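Local coordinates for DNA translocase coupling protein (Clostridium perfringens, PDB 6O1W), which probably binds ATP and DNA as an FtsK/SpoIIIE-family coupling protein of plasmid conjugation, this chain being part of a longer membrane protein, at residues P130-A135 with N273-V278; I30-I35 with T46-I51; R297-F302 with T315-L320; G157-M162 with E225-I230. One frame throughout, in Å; residues are numbered along the deposited sequence.

From the N terminus, contact 2 comes first: a short hairpin loop brings 46-51 back against 30-35 in a small antiparallel sheet, about 41 Å from contact 1 between centres. Contacts 1 and 4 pair strands of the large mixed sheet; contact 3 packs a 3-10 turn beside another strand. Contact 1 closes a long excursion by pairing 130-135 with 273-278, and contact 4, joining 157-162 to 225-230, is nested inside that loop. Contact 3 follows in series, folding 315-320 back on 297-302. Strand 132-135 lies between 296-299 and 272-278, so contacts 1 and 3 touch; 229-233 borders 272-278, so contacts 1 and 4 touch too. Contacts 2 and 3 do not meet, but both reach one glucose.

Contact 1. Residues P130-A135 with N273-V278; sequences PHILSA and NLCIGV
His131 and Leu274 lie side by side and point the same way, on two parallel strands of the P-loop NTPase core. The imidazole is sandwiched: Pro130 CB sits over the centre of one face, and Leu274 CD1 covers the other, offset toward the rim, a CH-pi contact of 4.3 Å to the centroid. At the ring edge Leu274 N donates in plane to His131 ND1 (2.9 Å, 161°), so this nitrogen acts as acceptor and replaces a backbone carbonyl in the pattern. One residue earlier, Asn273 ND2 reaches an in-plane lone pair of Pro130 O at 3.0 Å, while Asn273 OD1 turns to Arg228. Beyond these, the bonds through Ser134 N are nearly straight, as when Ile276 N meets Ile132 O at 2.8 Å, whereas Val278 N to Ser134 O is more bent (151°). With CG anti to the backbone N (chi1 177°), Leu133 crosses Ile276 obliquely and Val278 at about a right angle, its CD1 being 3.8 Å from Val278 CG2. That same methyl presses on Ala135 CB at 3.3 Å, tighter than normal van der Waals contact. Ser134 OG bonds to Lys142 O, linking the strand to the Walker A region, where Lys142 contacts ATP in another structure of this protein. Helix 142-155 covers the face carrying Ile132 and Cys275, Leu236 meets Ile276 and Val278 on the reverse face, and strands 296-299 and 229-233 flank the pair.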
loop_
_atom_site.group_PDB
_atom_site.type_symbol
_atom_site.label_atom_id
_atom_site.label_comp_id
_atom_site.label_asym_id
_atom_site.label_seq_id
_atom_site.Cartn_x
_atom_site.Cartn_y
_atom_site.Cartn_z
ATOM N N PRO A 130 11.932 2.843 6.696
ATOM C CA PRO A 130 11.671 1.868 7.773
ATOM C C PRO A 130 10.227 1.562 8.147
ATOM O O PRO A 130 10.009 0.558 8.842
ATOM C CB PRO A 130 12.419 2.467 8.978
ATOM C CG PRO A 130 12.467 3.947 8.709
ATOM C CD PRO A 130 12.556 4.084 7.220
ATOM N N HIS A 131 9.260 2.412 7.750
ATOM C CA HIS A 131 7.862 2.202 8.127
ATOM C C HIS A 131 6.929 2.204 6.935
ATOM O O HIS A 131 7.183 2.883 5.934
ATOM C CB HIS A 131 7.418 3.202 9.210
ATOM C CG HIS A 131 8.412 3.339 10.319
ATOM N ND1 HIS A 131 8.749 2.262 11.130
ATOM C CD2 HIS A 131 9.162 4.406 10.676
ATOM C CE1 HIS A 131 9.671 2.716 11.965
ATOM N NE2 HIS A 131 9.955 3.999 11.731
ATOM N N ILE A 132 5.866 1.418 7.038
ATOM C CA ILE A 132 4.883 1.205 5.971
ATOM C C ILE A 132 3.463 1.437 6.486
ATOM O O ILE A 132 3.091 0.939 7.555
ATOM C CB ILE A 132 5.016 -0.255 5.447
ATOM C CG1 ILE A 132 6.438 -0.521 4.889
ATOM C CG2 ILE A 132 3.904 -0.601 4.425
ATOM C CD1 ILE A 132 6.787 -1.980 4.548
ATOM N N LEU A 133 2.667 2.135 5.696
ATOM C CA LEU A 133 1.260 2.325 5.993
ATOM C C LEU A 133 0.497 1.714 4.806
ATOM O O LEU A 133 0.750 2.076 3.636
ATOM C CB LEU A 133 0.937 3.824 6.156
ATOM C CG LEU A 133 -0.566 4.163 6.411
ATOM C CD1 LEU A 133 -0.906 4.043 7.869
ATOM C CD2 LEU A 133 -0.885 5.600 6.000
ATOM N N SER A 134 -0.405 0.780 5.103
ATOM C CA SER A 134 -1.215 0.103 4.090
ATOM C C SER A 134 -2.665 0.442 4.344
ATOM O O SER A 134 -3.181 0.147 5.426
ATOM C CB SER A 134 -0.951 -1.408 4.096
ATOM O OG SER A 134 -1.793 -2.116 3.199
ATOM N N ALA A 135 -3.300 1.146 3.372
ATOM C CA ALA A 135 -4.666 1.608 3.485
ATOM C C ALA A 135 -5.580 1.019 2.438
ATOM O O ALA A 135 -5.210 0.928 1.282
ATOM C CB ALA A 135 -4.721 3.121 3.430
ATOM N N ASN A 273 10.757 -1.708 12.953
ATOM C CA ASN A 273 9.876 -1.344 11.850
ATOM C C ASN A 273 8.385 -1.445 12.144
ATOM O O ASN A 273 7.903 -2.454 12.659
ATOM C CB ASN A 273 10.230 -2.173 10.605
ATOM C CG ASN A 273 11.718 -2.216 10.345
ATOM O OD1 ASN A 273 12.359 -3.229 10.536
ATOM N ND2 ASN A 273 12.306 -1.117 9.924
ATOM N N LEU A 274 7.659 -0.377 11.811
ATOM C CA LEU A 274 6.199 -0.308 11.986
ATOM C C LEU A 274 5.496 -0.606 10.669
ATOM O O LEU A 274 5.827 0.027 9.664
ATOM C CB LEU A 274 5.780 1.086 12.498
ATOM C CG LEU A 274 6.243 1.433 13.902
ATOM C CD1 LEU A 274 6.140 2.930 14.163
ATOM C CD2 LEU A 274 5.478 0.646 14.952
ATOM N N CYS A 275 4.568 -1.576 10.670
ATOM C CA CYS A 275 3.732 -1.956 9.522
ATOM C C CYS A 275 2.321 -1.705 9.974
ATOM O O CYS A 275 1.789 -2.450 10.815
ATOM C CB CYS A 275 3.939 -3.412 9.102
ATOM S SG CYS A 275 5.577 -3.758 8.407
ATOM N N ILE A 276 1.735 -0.610 9.473
ATOM C CA ILE A 276 0.427 -0.122 9.908
ATOM C C ILE A 276 -0.681 -0.302 8.877
ATOM O O ILE A 276 -0.545 0.137 7.741
ATOM C CB ILE A 276 0.527 1.370 10.323
ATOM C CG1 ILE A 276 1.739 1.658 11.231
ATOM C CG2 ILE A 276 -0.784 1.849 10.970
ATOM C CD1 ILE A 276 2.150 3.118 11.262
ATOM N N GLY A 277 -1.802 -0.862 9.317
ATOM C CA GLY A 277 -3.005 -0.979 8.507
ATOM C C GLY A 277 -4.013 0.089 8.893
ATOM O O GLY A 277 -4.136 0.448 10.076
ATOM N N VAL A 278 -4.711 0.641 7.891
ATOM C CA VAL A 278 -5.766 1.643 8.066
ATOM C C VAL A 278 -6.947 1.309 7.143
ATOM O O VAL A 278 -6.794 1.238 5.923
ATOM C CB VAL A 278 -5.314 3.126 7.924
ATOM C CG1 VAL A 278 -4.623 3.629 9.173
ATOM C CG2 VAL A 278 -4.408 3.328 6.733
#

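Contact 2. Residues I30-I35 with T46-I51. With BGC (beta-D-glucopyranose), chain D.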
loop_
_atom_site.group_PDB
_atom_site.type_symbol
_atom_site.label_atom_id
_atom_site.label_comp_id
_atom_site.label_asym_id
_atom_site.label_seq_id
_atom_site.Cartn_x
_atom_site.Cartn_y
_atom_site.Cartn_z
ATOM N N ILE A 30 -13.858 13.477 -32.155
ATOM C CA ILE A 30 -12.727 14.388 -32.200
ATOM C C ILE A 30 -11.922 14.243 -30.907
ATOM O O ILE A 30 -12.461 14.504 -29.836
ATOM C CB ILE A 30 -13.253 15.852 -32.341
ATOM C CG1 ILE A 30 -14.196 16.050 -33.566
ATOM C CG2 ILE A 30 -12.109 16.880 -32.340
ATOM C CD1 ILE A 30 -13.601 15.736 -34.959
ATOM N N LEU A 31 -10.611 13.931 -31.015
ATOM C CA LEU A 31 -9.719 13.887 -29.861
ATOM C C LEU A 31 -9.501 15.320 -29.350
ATOM O O LEU A 31 -8.973 16.164 -30.088
ATOM C CB LEU A 31 -8.363 13.247 -30.217
ATOM C CG LEU A 31 -7.344 13.177 -29.060
ATOM C CD1 LEU A 31 -7.762 12.175 -28.011
ATOM C CD2 LEU A 31 -5.943 12.878 -29.571
ATOM N N LYS A 32 -9.934 15.587 -28.106
ATOM C CA LYS A 32 -9.776 16.898 -27.478
ATOM C C LYS A 32 -8.510 16.912 -26.654
ATOM O O LYS A 32 -7.798 17.919 -26.655
ATOM C CB LYS A 32 -10.999 17.263 -26.605
ATOM C CG LYS A 32 -12.304 17.461 -27.393
ATOM C CD LYS A 32 -12.215 18.482 -28.570
ATOM C CE LYS A 32 -12.155 19.930 -28.117
ATOM N NZ LYS A 32 -13.440 20.411 -27.536
ATOM N N SER A 33 -8.224 15.794 -25.949
ATOM C CA SER A 33 -7.030 15.643 -25.116
ATOM C C SER A 33 -6.763 14.207 -24.711
ATOM O O SER A 33 -7.685 13.410 -24.524
ATOM C CB SER A 33 -7.105 16.515 -23.862
ATOM O OG SER A 33 -8.242 16.237 -23.064
ATOM N N PHE A 34 -5.476 13.895 -24.567
ATOM C CA PHE A 34 -4.963 12.609 -24.132
ATOM C C PHE A 34 -3.984 12.949 -22.996
ATOM O O PHE A 34 -2.922 13.517 -23.265
ATOM C CB PHE A 34 -4.249 11.910 -25.301
ATOM C CG PHE A 34 -3.845 10.488 -24.994
ATOM C CD1 PHE A 34 -2.700 10.216 -24.246
ATOM C CD2 PHE A 34 -4.619 9.421 -25.422
ATOM C CE1 PHE A 34 -2.349 8.904 -23.921
ATOM C CE2 PHE A 34 -4.266 8.110 -25.101
ATOM C CZ PHE A 34 -3.117 7.858 -24.375
ATOM N N ILE A 35 -4.373 12.669 -21.731
ATOM C CA ILE A 35 -3.573 12.937 -20.521
ATOM C C ILE A 35 -3.171 11.602 -19.892
ATOM O O ILE A 35 -4.010 10.893 -19.361
ATOM C CB ILE A 35 -4.317 13.870 -19.495
ATOM C CG1 ILE A 35 -4.686 15.231 -20.144
ATOM C CG2 ILE A 35 -3.467 14.086 -18.211
ATOM C CD1 ILE A 35 -5.620 16.150 -19.306
ATOM N N THR A 46 -10.245 12.350 -23.913
ATOM C CA THR A 46 -11.439 13.163 -24.059
ATOM C C THR A 46 -11.785 13.277 -25.516
ATOM O O THR A 46 -10.950 13.686 -26.322
ATOM C CB THR A 46 -11.223 14.531 -23.381
ATOM O OG1 THR A 46 -10.774 14.302 -22.054
ATOM C CG2 THR A 46 -12.473 15.380 -23.364
ATOM N N PHE A 47 -13.043 12.945 -25.849
ATOM C CA PHE A 47 -13.570 13.013 -27.207
ATOM C C PHE A 47 -14.776 13.912 -27.290
ATOM O O PHE A 47 -15.617 13.938 -26.384
ATOM C CB PHE A 47 -13.959 11.611 -27.725
ATOM C CG PHE A 47 -12.801 10.688 -28.038
ATOM C CD1 PHE A 47 -12.035 10.867 -29.194
ATOM C CD2 PHE A 47 -12.519 9.604 -27.226
ATOM C CE1 PHE A 47 -10.994 9.993 -29.505
ATOM C CE2 PHE A 47 -11.482 8.722 -27.541
ATOM C CZ PHE A 47 -10.714 8.935 -28.664
ATOM N N GLU A 48 -14.894 14.593 -28.426
ATOM C CA GLU A 48 -16.047 15.392 -28.742
ATOM C C GLU A 48 -16.775 14.765 -29.923
ATOM O O GLU A 48 -16.160 14.504 -30.968
ATOM C CB GLU A 48 -15.676 16.836 -29.042
ATOM C CG GLU A 48 -16.911 17.721 -29.051
ATOM C CD GLU A 48 -16.713 19.125 -29.580
ATOM O OE1 GLU A 48 -15.555 19.504 -29.869
ATOM O OE2 GLU A 48 -17.728 19.848 -29.709
ATOM N N SER A 49 -18.092 14.541 -29.762
ATOM C CA SER A 49 -18.958 13.954 -30.808
ATOM C C SER A 49 -20.446 14.115 -30.464
ATOM O O SER A 49 -20.786 14.458 -29.341
ATOM C CB SER A 49 -18.655 12.458 -30.985
ATOM O OG SER A 49 -19.136 11.737 -29.871
HETATM N N MSE A 50 -21.309 13.780 -31.400
HETATM C CA MSE A 50 -22.747 13.807 -31.202
HETATM C C MSE A 50 -23.281 12.410 -30.852
HETATM O O MSE A 50 -24.500 12.229 -30.828
HETATM C CB MSE A 50 -23.438 14.348 -32.464
HETATM C CG MSE A 50 -23.314 15.853 -32.624
HETATM SE SE MSE A 50 -24.418 16.433 -34.117
HETATM C CE MSE A 50 -26.233 16.168 -33.316
ATOM N N ILE A 51 -22.392 11.430 -30.566
ATOM C CA ILE A 51 -22.814 10.062 -30.239
ATOM C C ILE A 51 -23.177 9.985 -28.752
ATOM O O ILE A 51 -22.343 10.326 -27.905
ATOM C CB ILE A 51 -21.770 8.994 -30.675
ATOM C CG1 ILE A 51 -21.429 9.130 -32.177
ATOM C CG2 ILE A 51 -22.258 7.582 -30.346
ATOM C CD1 ILE A 51 -20.129 8.530 -32.590
HETATM C C2 BGC D . -7.208 12.012 -12.929
HETATM C C3 BGC D . -5.746 12.244 -12.552
HETATM C C4 BGC D . -4.813 11.550 -13.540
HETATM C C5 BGC D . -5.174 11.935 -14.974
HETATM C C6 BGC D . -4.393 11.169 -16.017
HETATM C C1 BGC D . -7.455 12.371 -14.390
HETATM O O1 BGC D . -8.756 12.021 -14.714
HETATM O O2 BGC D . -8.079 12.794 -12.120
HETATM O O3 BGC D . -5.505 11.740 -11.241
HETATM O O4 BGC D . -3.448 11.865 -13.267
HETATM O O5 BGC D . -6.556 11.641 -15.219
HETATM O O6 BGC D . -4.747 9.790 -16.026
HETATM O O HOH W 1 -8.190 14.153 -21.349
#
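Ile30 opens the pairing with two backbone bonds to Glu48: Ile30 N donates to Glu48 O at 2.8 Å, and Ile30 O receives Glu48 N at the same length, the mark of an antiparallel hydrogen-bonded pair. Leu31 stands across from Phe47 in a non-hydrogen-bonded pair. Its CG is anti to the backbone N (chi1 179°), and the side chain crosses the phenylalanine obliquely, bringing Leu31 CD1 within 4.2 Å of Phe47 CE1; Tyr12 and Phe16 meet the Phe47 ring edge-to-face. At Lys32 the register slips. Lys32 N gives a firm bond to Thr46 O (2.8 Å), yet Ser33 N also turns to that oxygen, weakly, at 3.5 Å. The Lys32 chain, bent at chi2, chi3 and chi4, folds across extended Glu48, and Lys32 NZ meets Glu48 OE1 at 3.3 Å from above the carboxylate plane, a salt bridge, while Glu48 OE2 pairs with Arg81. Ser33 O accepts Thr46 N in a nearly straight bond (172°), and a water joins Ser33 OG to Thr46 OG1, 2.7 Å from each hydroxyl. Farther along, Ile35 O approaches C6 of a bound glucose at 3.4 Å, by van der Waals contact. Two consecutive residues, Lys32 and Ser33, facing the single residue Thr46 define a classic beta bulge, here within the hairpin of strands 30-36 and 43-48.

Contact 3. Residues R297-F302 with T315-L320; sequences RICGRF and TKAKDL. With BGC (beta-D-glucopyranose), chain D.
One glucose pocket is lined by Lys316, Lys318 and Asp319, in and just after the 3-10 turn that backs onto Cys299-Phe302, and completed by Asp37, Ile42 and Glu44. On the sugar side, Lys318 NZ donates to glucose O2 (3.0 Å), and glucose O3 donates to Asp319 OD2 (2.9 Å). Around Lys318 NZ stand three more oxygens, Thr315 OG1, Thr315 O (met from above its carbonyl plane) and Asp319 OD1 (a salt bridge on its syn lone pair); with four acceptors at least one proton is shared, and the ammonium is held beside the sugar. Inward, Ala317 CB points at the other segment: it meets Gly300 O at 3.4 Å and Cys299 SG at 3.9 Å, and lies at the edge of the Phe302 ring. Two weak bonds add to this, Phe302 N to Ala317 O (3.3 Å) and Arg301 NE to Leu320 O (3.1 Å, 132°). Phe302 also packs on Glu137 of the predicted ATP-binding loop, Cys299 touches Val311 of helix 305-312, and Leu320 rests on Leu328 of strand 326-331.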
loop_
_atom_site.group_PDB
_atom_site.type_symbol
_atom_site.label_atom_id
_atom_site.label_comp_id
_atom_site.label_asym_id
_atom_site.label_seq_id
_atom_site.Cartn_x
_atom_site.Cartn_y
_atom_site.Cartn_z
ATOM N N ARG A 297 3.796 4.244 1.440
ATOM C CA ARG A 297 2.337 4.213 1.450
ATOM C C ARG A 297 1.876 3.226 0.416
ATOM O O ARG A 297 2.302 3.259 -0.754
ATOM C CB ARG A 297 1.699 5.579 1.149
ATOM C CG ARG A 297 2.337 6.766 1.851
ATOM C CD ARG A 297 1.986 6.863 3.326
ATOM N NE ARG A 297 2.887 7.813 3.977
ATOM C CZ ARG A 297 2.796 9.130 3.842
ATOM N NH1 ARG A 297 1.809 9.670 3.127
ATOM N NH2 ARG A 297 3.694 9.920 4.404
ATOM N N ILE A 298 0.995 2.355 0.850
ATOM C CA ILE A 298 0.335 1.384 0.004
ATOM C C ILE A 298 -1.138 1.744 0.129
ATOM O O ILE A 298 -1.669 1.757 1.235
ATOM C CB ILE A 298 0.689 -0.086 0.346
ATOM C CG1 ILE A 298 2.191 -0.350 0.079
ATOM C CG2 ILE A 298 -0.148 -1.024 -0.512
ATOM C CD1 ILE A 298 2.819 -1.516 0.880
ATOM N N CYS A 299 -1.772 2.133 -0.987
ATOM C CA CYS A 299 -3.160 2.576 -0.960
ATOM C C CYS A 299 -4.062 1.841 -1.940
ATOM O O CYS A 299 -3.752 1.747 -3.129
ATOM C CB CYS A 299 -3.237 4.084 -1.158
ATOM S SG CYS A 299 -4.838 4.805 -0.703
ATOM N N GLY A 300 -5.171 1.319 -1.422
ATOM C CA GLY A 300 -6.181 0.642 -2.217
ATOM C C GLY A 300 -7.093 1.672 -2.852
ATOM O O GLY A 300 -6.886 2.878 -2.713
ATOM N N ARG A 301 -8.093 1.204 -3.563
ATOM C CA ARG A 301 -9.042 2.066 -4.246
ATOM C C ARG A 301 -9.990 2.735 -3.249
ATOM O O ARG A 301 -10.551 2.058 -2.415
ATOM C CB ARG A 301 -9.837 1.238 -5.272
ATOM C CG ARG A 301 -10.783 2.117 -6.092
ATOM C CD ARG A 301 -11.428 1.361 -7.236
ATOM N NE ARG A 301 -12.232 2.273 -8.051
ATOM C CZ ARG A 301 -13.479 2.632 -7.766
ATOM N NH1 ARG A 301 -14.098 2.129 -6.703
ATOM N NH2 ARG A 301 -14.123 3.487 -8.548
ATOM N N PHE A 302 -10.140 4.048 -3.328
ATOM C CA PHE A 302 -11.119 4.820 -2.551
ATOM C C PHE A 302 -11.761 5.790 -3.566
ATOM O O PHE A 302 -11.042 6.578 -4.183
ATOM C CB PHE A 302 -10.456 5.641 -1.414
ATOM C CG PHE A 302 -9.900 4.836 -0.261
ATOM C CD1 PHE A 302 -10.744 4.311 0.713
ATOM C CD2 PHE A 302 -8.537 4.598 -0.154
ATOM C CE1 PHE A 302 -10.231 3.585 1.789
ATOM C CE2 PHE A 302 -8.020 3.878 0.930
ATOM C CZ PHE A 302 -8.868 3.379 1.892
ATOM N N THR A 315 -5.001 12.562 -5.365
ATOM C CA THR A 315 -6.324 11.954 -5.507
ATOM C C THR A 315 -6.314 10.685 -6.383
ATOM O O THR A 315 -7.383 10.256 -6.827
ATOM C CB THR A 315 -7.276 13.002 -6.140
ATOM O OG1 THR A 315 -6.824 13.245 -7.474
ATOM C CG2 THR A 315 -7.342 14.326 -5.346
ATOM N N LYS A 316 -5.142 10.091 -6.645
ATOM C CA LYS A 316 -5.014 8.950 -7.568
ATOM C C LYS A 316 -5.684 7.640 -7.136
ATOM O O LYS A 316 -5.927 6.804 -8.008
ATOM C CB LYS A 316 -3.552 8.677 -7.929
ATOM C CG LYS A 316 -2.842 9.870 -8.559
ATOM C CD LYS A 316 -1.344 9.546 -8.739
ATOM C CE LYS A 316 -0.496 10.764 -8.976
ATOM N NZ LYS A 316 -0.875 11.446 -10.236
ATOM N N ALA A 317 -5.980 7.431 -5.827
ATOM C CA ALA A 317 -6.655 6.177 -5.422
ATOM C C ALA A 317 -8.091 6.076 -6.017
ATOM O O ALA A 317 -8.621 4.983 -6.152
ATOM C CB ALA A 317 -6.675 6.035 -3.901
ATOM N N LYS A 318 -8.674 7.207 -6.450
ATOM C CA LYS A 318 -10.007 7.202 -7.073
ATOM C C LYS A 318 -9.979 6.676 -8.531
ATOM O O LYS A 318 -11.030 6.373 -9.085
ATOM C CB LYS A 318 -10.656 8.617 -6.973
ATOM C CG LYS A 318 -10.270 9.575 -8.110
ATOM C CD LYS A 318 -10.321 11.065 -7.750
ATOM C CE LYS A 318 -9.864 11.966 -8.899
ATOM N NZ LYS A 318 -8.451 11.715 -9.353
ATOM N N ASP A 319 -8.787 6.607 -9.154
ATOM C CA ASP A 319 -8.593 6.223 -10.562
ATOM C C ASP A 319 -8.347 4.739 -10.757
ATOM O O ASP A 319 -8.352 4.279 -11.903
ATOM C CB ASP A 319 -7.357 6.941 -11.147
ATOM C CG ASP A 319 -7.250 8.425 -10.901
ATOM O OD1 ASP A 319 -8.294 9.090 -10.851
ATOM O OD2 ASP A 319 -6.105 8.926 -10.793
ATOM N N LEU A 320 -7.971 4.021 -9.682
ATOM C CA LEU A 320 -7.621 2.610 -9.822
ATOM C C LEU A 320 -8.740 1.768 -10.447
ATOM O O LEU A 320 -9.890 2.013 -10.116
ATOM C CB LEU A 320 -7.266 2.008 -8.446
ATOM C CG LEU A 320 -5.847 2.274 -7.894
ATOM C CD1 LEU A 320 -5.741 1.745 -6.458
ATOM C CD2 LEU A 320 -4.777 1.630 -8.783
HETATM C C2 BGC D . -7.208 12.012 -12.929
HETATM C C3 BGC D . -5.746 12.244 -12.552
HETATM C C4 BGC D . -4.813 11.550 -13.540
HETATM C C5 BGC D . -5.174 11.935 -14.974
HETATM C C6 BGC D . -4.393 11.169 -16.017
HETATM C C1 BGC D . -7.455 12.371 -14.390
HETATM O O1 BGC D . -8.756 12.021 -14.714
HETATM O O2 BGC D . -8.079 12.794 -12.120
HETATM O O3 BGC D . -5.505 11.740 -11.241
HETATM O O4 BGC D . -3.448 11.865 -13.267
HETATM O O5 BGC D . -6.556 11.641 -15.219
HETATM O O6 BGC D . -4.747 9.790 -16.026
#

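Contact 4. Residues G157-M162 with E225-I230; sequences GAIAYM and ELKRII. With BGC (beta-D-glucopyranose), chain E.
This is parallel strand pairing toward the edge of the mixed sheet formed by strand 179-182, where strands 159-163 and 229-233 start to run together. Three bonds define it: Ile159 N to Arg228 O (2.9 Å), Ile230 N to Ile159 O (2.8 Å) and Tyr161 N to Ile230 O (2.9 Å), each nearly along its C=O axis. Ahead of the strand, Gly157, with positive phi (92°), closes the preceding helix in a Schellman motif, and a water links Gly157 O to Lys227 NZ. The Ile159 and Lys227 side chains cross at about a right angle, with Ile159 CD1 3.8 Å from Lys227 CB. Ile229 CG2 meets the Tyr161 ring at its edge, in plane, 3.6 Å from CD2, while Tyr161 OH lies 2.7 Å from O1 of a bound glucose. Ala160 CB touches Ile230 CG2 on the other face (3.9 Å). There helix 142-155 packs on Ala160 and Ile230; helix 185-209 covers Tyr161 and Ile229, and strands 272-278 and 179-182 flank the pair.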
loop_
_atom_site.group_PDB
_atom_site.type_symbol
_atom_site.label_atom_id
_atom_site.label_comp_id
_atom_site.label_asym_id
_atom_site.label_seq_id
_atom_site.Cartn_x
_atom_site.Cartn_y
_atom_site.Cartn_z
ATOM N N GLY A 157 14.586 -13.954 10.117
ATOM C CA GLY A 157 14.964 -14.011 11.531
ATOM C C GLY A 157 14.494 -12.868 12.413
ATOM O O GLY A 157 14.956 -12.756 13.551
ATOM N N ALA A 158 13.575 -12.011 11.930
ATOM C CA ALA A 158 13.097 -10.889 12.767
ATOM C C ALA A 158 12.215 -11.373 13.928
ATOM O O ALA A 158 11.645 -12.474 13.857
ATOM C CB ALA A 158 12.299 -9.900 11.923
ATOM N N ILE A 159 12.136 -10.539 14.988
ATOM C CA ILE A 159 11.277 -10.670 16.171
ATOM C C ILE A 159 9.982 -9.940 15.768
ATOM O O ILE A 159 10.057 -8.843 15.217
ATOM C CB ILE A 159 11.908 -9.985 17.447
ATOM C CG1 ILE A 159 13.161 -10.741 17.913
ATOM C CG2 ILE A 159 10.891 -9.887 18.609
ATOM C CD1 ILE A 159 14.096 -9.912 18.843
ATOM N N ALA A 160 8.820 -10.476 16.152
ATOM C CA ALA A 160 7.552 -9.859 15.797
ATOM C C ALA A 160 6.635 -9.555 16.940
ATOM O O ALA A 160 6.516 -10.339 17.875
ATOM C CB ALA A 160 6.830 -10.739 14.783
ATOM N N TYR A 161 5.916 -8.435 16.815
ATOM C CA TYR A 161 4.898 -7.986 17.755
ATOM C C TYR A 161 3.675 -7.630 16.928
ATOM O O TYR A 161 3.787 -6.936 15.913
ATOM C CB TYR A 161 5.360 -6.801 18.599
ATOM C CG TYR A 161 6.470 -7.168 19.550
ATOM C CD1 TYR A 161 6.206 -7.853 20.734
ATOM C CD2 TYR A 161 7.780 -6.797 19.291
ATOM C CE1 TYR A 161 7.228 -8.156 21.634
ATOM C CE2 TYR A 161 8.813 -7.158 20.143
ATOM C CZ TYR A 161 8.535 -7.837 21.316
ATOM O OH TYR A 161 9.578 -8.193 22.128
HETATM N N MSE A 162 2.516 -8.160 17.316
HETATM C CA MSE A 162 1.313 -7.928 16.525
HETATM C C MSE A 162 0.251 -7.338 17.393
HETATM O O MSE A 162 0.044 -7.799 18.515
HETATM C CB MSE A 162 0.864 -9.227 15.860
HETATM C CG MSE A 162 1.838 -9.710 14.797
HETATM SE SE MSE A 162 2.009 -11.661 14.803
HETATM C CE MSE A 162 3.073 -11.946 16.381
ATOM N N GLU A 225 24.128 -9.792 19.175
ATOM C CA GLU A 225 23.393 -9.616 17.924
ATOM C C GLU A 225 22.015 -9.068 18.192
ATOM O O GLU A 225 21.171 -9.754 18.785
ATOM C CB GLU A 225 23.342 -10.918 17.109
ATOM C CG GLU A 225 22.952 -10.721 15.655
ATOM C CD GLU A 225 23.105 -11.934 14.753
ATOM O OE1 GLU A 225 22.778 -13.060 15.193
ATOM O OE2 GLU A 225 23.539 -11.751 13.591
ATOM N N LEU A 226 21.811 -7.797 17.802
ATOM C CA LEU A 226 20.515 -7.136 17.918
ATOM C C LEU A 226 19.720 -7.612 16.705
ATOM O O LEU A 226 20.248 -7.678 15.605
ATOM C CB LEU A 226 20.654 -5.597 17.879
ATOM C CG LEU A 226 21.465 -4.942 18.980
ATOM C CD1 LEU A 226 21.693 -3.458 18.659
ATOM C CD2 LEU A 226 20.781 -5.078 20.314
ATOM N N LYS A 227 18.488 -7.987 16.917
ATOM C CA LYS A 227 17.644 -8.477 15.837
ATOM C C LYS A 227 16.660 -7.412 15.402
ATOM O O LYS A 227 16.197 -6.615 16.232
ATOM C CB LYS A 227 16.867 -9.705 16.320
ATOM C CG LYS A 227 17.740 -10.915 16.699
ATOM C CD LYS A 227 16.871 -12.161 16.873
ATOM C CE LYS A 227 17.649 -13.379 17.306
ATOM N NZ LYS A 227 18.411 -13.984 16.178
ATOM N N ARG A 228 16.287 -7.438 14.103
ATOM C CA ARG A 228 15.221 -6.580 13.581
ATOM C C ARG A 228 13.922 -6.890 14.351
ATOM O O ARG A 228 13.618 -8.058 14.585
ATOM C CB ARG A 228 14.992 -6.842 12.073
ATOM C CG ARG A 228 13.886 -5.952 11.478
ATOM C CD ARG A 228 13.805 -5.964 9.951
ATOM N NE ARG A 228 15.117 -5.717 9.359
ATOM C CZ ARG A 228 15.690 -4.531 9.232
ATOM N NH1 ARG A 228 15.046 -3.430 9.600
ATOM N NH2 ARG A 228 16.918 -4.433 8.754
ATOM N N ILE A 229 13.197 -5.853 14.762
ATOM C CA ILE A 229 11.895 -5.981 15.401
ATOM C C ILE A 229 10.810 -5.464 14.424
ATOM O O ILE A 229 10.892 -4.322 13.970
ATOM C CB ILE A 229 11.820 -5.226 16.762
ATOM C CG1 ILE A 229 12.782 -5.857 17.807
ATOM C CG2 ILE A 229 10.375 -5.228 17.280
ATOM C CD1 ILE A 229 13.096 -4.956 19.045
ATOM N N ILE A 230 9.794 -6.297 14.109
ATOM C CA ILE A 230 8.676 -5.869 13.270
ATOM C C ILE A 230 7.420 -5.744 14.129
ATOM O O ILE A 230 7.097 -6.637 14.912
ATOM C CB ILE A 230 8.479 -6.704 11.971
ATOM C CG1 ILE A 230 7.299 -6.109 11.110
ATOM C CG2 ILE A 230 8.357 -8.220 12.250
ATOM C CD1 ILE A 230 6.770 -6.936 9.965
HETATM C C2 BGC E . 9.832 -8.450 26.072
HETATM C C3 BGC E . 9.649 -7.839 27.455
HETATM C C4 BGC E . 8.635 -6.704 27.393
HETATM C C5 BGC E . 7.328 -7.199 26.777
HETATM C C6 BGC E . 6.324 -6.092 26.557
HETATM C C1 BGC E . 8.478 -8.906 25.537
HETATM O O1 BGC E . 8.625 -9.464 24.275
HETATM O O2 BGC E . 10.739 -9.545 26.132
HETATM O O3 BGC E . 10.897 -7.376 27.956
HETATM O O4 BGC E . 8.373 -6.186 28.692
HETATM O O5 BGC E . 7.585 -7.791 25.492
HETATM O O6 BGC E . 5.150 -6.590 25.933
HETATM O O HOH W 2 18.038 -12.993 13.571
#